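Local coordinates for putative diflavin flavoprotein A 3 (Nostoc sp., PDB 3FNI) that probably transfers electrons from NADH to oxygen, reducing it to water, this chain being the flavodoxin-like domain of the longer protein, at residues Asp19-Ala24 against Asn131-Cys136. Residues are numbered along the deposited sequence; the frame is centred on the assembly and turned at random.
Sequences DRLAQA and NTYKLC
Y133 reaches from helix 130-152 to the side of helix 18-31, with R20 on one flank of its ring and L21 on the other. CD2 of L21 lies 3.5 Å from CE1 of Y133, and the two side chains cross at about a right angle. R20 passes along the outer end of the ring, with NH2 3.5 Å from CE2 of Y133. The guanidinium and ring planes are 35° apart and do not stack flat. The Y133 hydroxyl sits over one face of the guanidinium, towards its rim. The R20 chain bends at chi3 (65°), and the guanidinium ends beside the hydroxyl end of the ring. One turn on, the backbones come nearest, with CA of A24 and CA of C136 5.6 Å apart. CB of A24 rests 3.7 Å from CB of C136 and 3.5 Å from O of Y133. SG of C136 meets CD2 of L21 at 3.7 Å. Further out, Y17 and P128 touch Y133, and F93 of strand 89-93 touches L21. NH2 of R20 also has a long, weak ion pair with E130. An alanine in place of Y133 would probably open a gap between L21 and R20 and leave the guanidinium without its aromatic neighbour. No hydrogen bond joins the segments; this contact between the first and last helices of the flavodoxin-like domain rests on apolar packing, with the R20 guanidinium against the tyrosine.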
# COMPACT_ATOMS: atom_id res chain seq x y z
N ASP A 19 -1.02 -11.18 4.11
CA ASP A 19 0.28 -11.69 3.75
C ASP A 19 0.32 -12.16 2.29
O ASP A 19 1.20 -11.78 1.53
CB ASP A 19 0.65 -12.83 4.71
CG ASP A 19 1.10 -12.34 6.09
OD1 ASP A 19 0.72 -11.21 6.50
OD2 ASP A 19 1.81 -13.09 6.78
N ARG A 20 -0.65 -12.97 1.89
CA ARG A 20 -0.69 -13.48 0.52
C ARG A 20 -1.12 -12.41 -0.48
O ARG A 20 -0.63 -12.37 -1.61
CB ARG A 20 -1.62 -14.70 0.44
CG ARG A 20 -1.20 -15.85 1.37
CD ARG A 20 -2.14 -17.03 1.24
NE ARG A 20 -2.09 -17.63 -0.09
CZ ARG A 20 -2.92 -18.57 -0.52
NH1 ARG A 20 -3.87 -19.03 0.27
NH2 ARG A 20 -2.79 -19.06 -1.75
N LEU A 21 -2.03 -11.53 -0.07
CA LEU A 21 -2.50 -10.47 -0.95
C LEU A 21 -1.36 -9.49 -1.26
O LEU A 21 -1.15 -9.10 -2.41
CB LEU A 21 -3.68 -9.73 -0.32
CG LEU A 21 -4.97 -10.55 -0.27
CD1 LEU A 21 -5.99 -9.83 0.57
CD2 LEU A 21 -5.50 -10.80 -1.67
N ALA A 22 -0.62 -9.11 -0.22
CA ALA A 22 0.50 -8.19 -0.37
C ALA A 22 1.62 -8.86 -1.16
O ALA A 22 2.25 -8.22 -2.01
CB ALA A 22 1.01 -7.74 0.99
N GLN A 23 1.87 -10.14 -0.90
CA GLN A 23 2.92 -10.84 -1.61
C GLN A 23 2.67 -10.88 -3.12
O GLN A 23 3.60 -10.74 -3.91
CB GLN A 23 3.07 -12.27 -1.08
CG GLN A 23 4.22 -13.01 -1.72
CD GLN A 23 5.54 -12.26 -1.57
OE1 GLN A 23 6.25 -12.04 -2.55
NE2 GLN A 23 5.86 -11.87 -0.35
N ALA A 24 1.42 -11.07 -3.52
CA ALA A 24 1.05 -11.13 -4.92
C ALA A 24 1.30 -9.78 -5.58
O ALA A 24 1.87 -9.70 -6.67
CB ALA A 24 -0.43 -11.52 -5.06
N ASN A 131 -7.65 -16.17 -9.00
CA ASN A 131 -8.04 -15.07 -9.90
C ASN A 131 -7.87 -13.77 -9.11
O ASN A 131 -7.62 -12.71 -9.69
CB ASN A 131 -9.51 -15.21 -10.32
CG ASN A 131 -9.74 -16.38 -11.25
OD1 ASN A 131 -10.86 -16.87 -11.37
ND2 ASN A 131 -8.69 -16.82 -11.92
N THR A 132 -8.02 -13.88 -7.80
CA THR A 132 -7.87 -12.77 -6.86
C THR A 132 -6.40 -12.37 -6.79
O THR A 132 -6.05 -11.20 -6.93
CB THR A 132 -8.32 -13.20 -5.45
OG1 THR A 132 -9.72 -13.49 -5.46
CG2 THR A 132 -8.02 -12.12 -4.41
N TYR A 133 -5.55 -13.36 -6.59
CA TYR A 133 -4.12 -13.12 -6.50
C TYR A 133 -3.51 -12.71 -7.82
O TYR A 133 -2.49 -12.04 -7.84
CB TYR A 133 -3.41 -14.35 -5.96
CG TYR A 133 -3.82 -14.69 -4.55
CD1 TYR A 133 -3.81 -13.71 -3.55
CD2 TYR A 133 -4.20 -15.98 -4.21
CE1 TYR A 133 -4.17 -14.01 -2.25
CE2 TYR A 133 -4.56 -16.30 -2.91
CZ TYR A 133 -4.55 -15.32 -1.93
OH TYR A 133 -4.90 -15.64 -0.64
N LYS A 134 -4.14 -13.13 -8.91
CA LYS A 134 -3.66 -12.79 -10.24
C LYS A 134 -3.98 -11.32 -10.48
O LYS A 134 -3.26 -10.63 -11.20
CB LYS A 134 -4.34 -13.65 -11.30
CG LYS A 134 -3.83 -13.40 -12.71
CD LYS A 134 -4.72 -14.03 -13.79
CE LYS A 134 -4.91 -15.53 -13.58
NZ LYS A 134 -3.64 -16.33 -13.63
N LEU A 135 -5.07 -10.86 -9.88
CA LEU A 135 -5.50 -9.48 -10.01
C LEU A 135 -4.52 -8.59 -9.24
O LEU A 135 -4.10 -7.55 -9.75
CB LEU A 135 -6.91 -9.33 -9.44
CG LEU A 135 -7.53 -7.93 -9.44
CD1 LEU A 135 -7.78 -7.47 -10.88
CD2 LEU A 135 -8.85 -7.96 -8.67
N CYS A 136 -4.17 -9.00 -8.02
CA CYS A 136 -3.21 -8.26 -7.19
C CYS A 136 -1.88 -8.15 -7.91
O CYS A 136 -1.20 -7.13 -7.85
CB CYS A 136 -2.97 -8.96 -5.86
SG CYS A 136 -4.40 -9.18 -4.81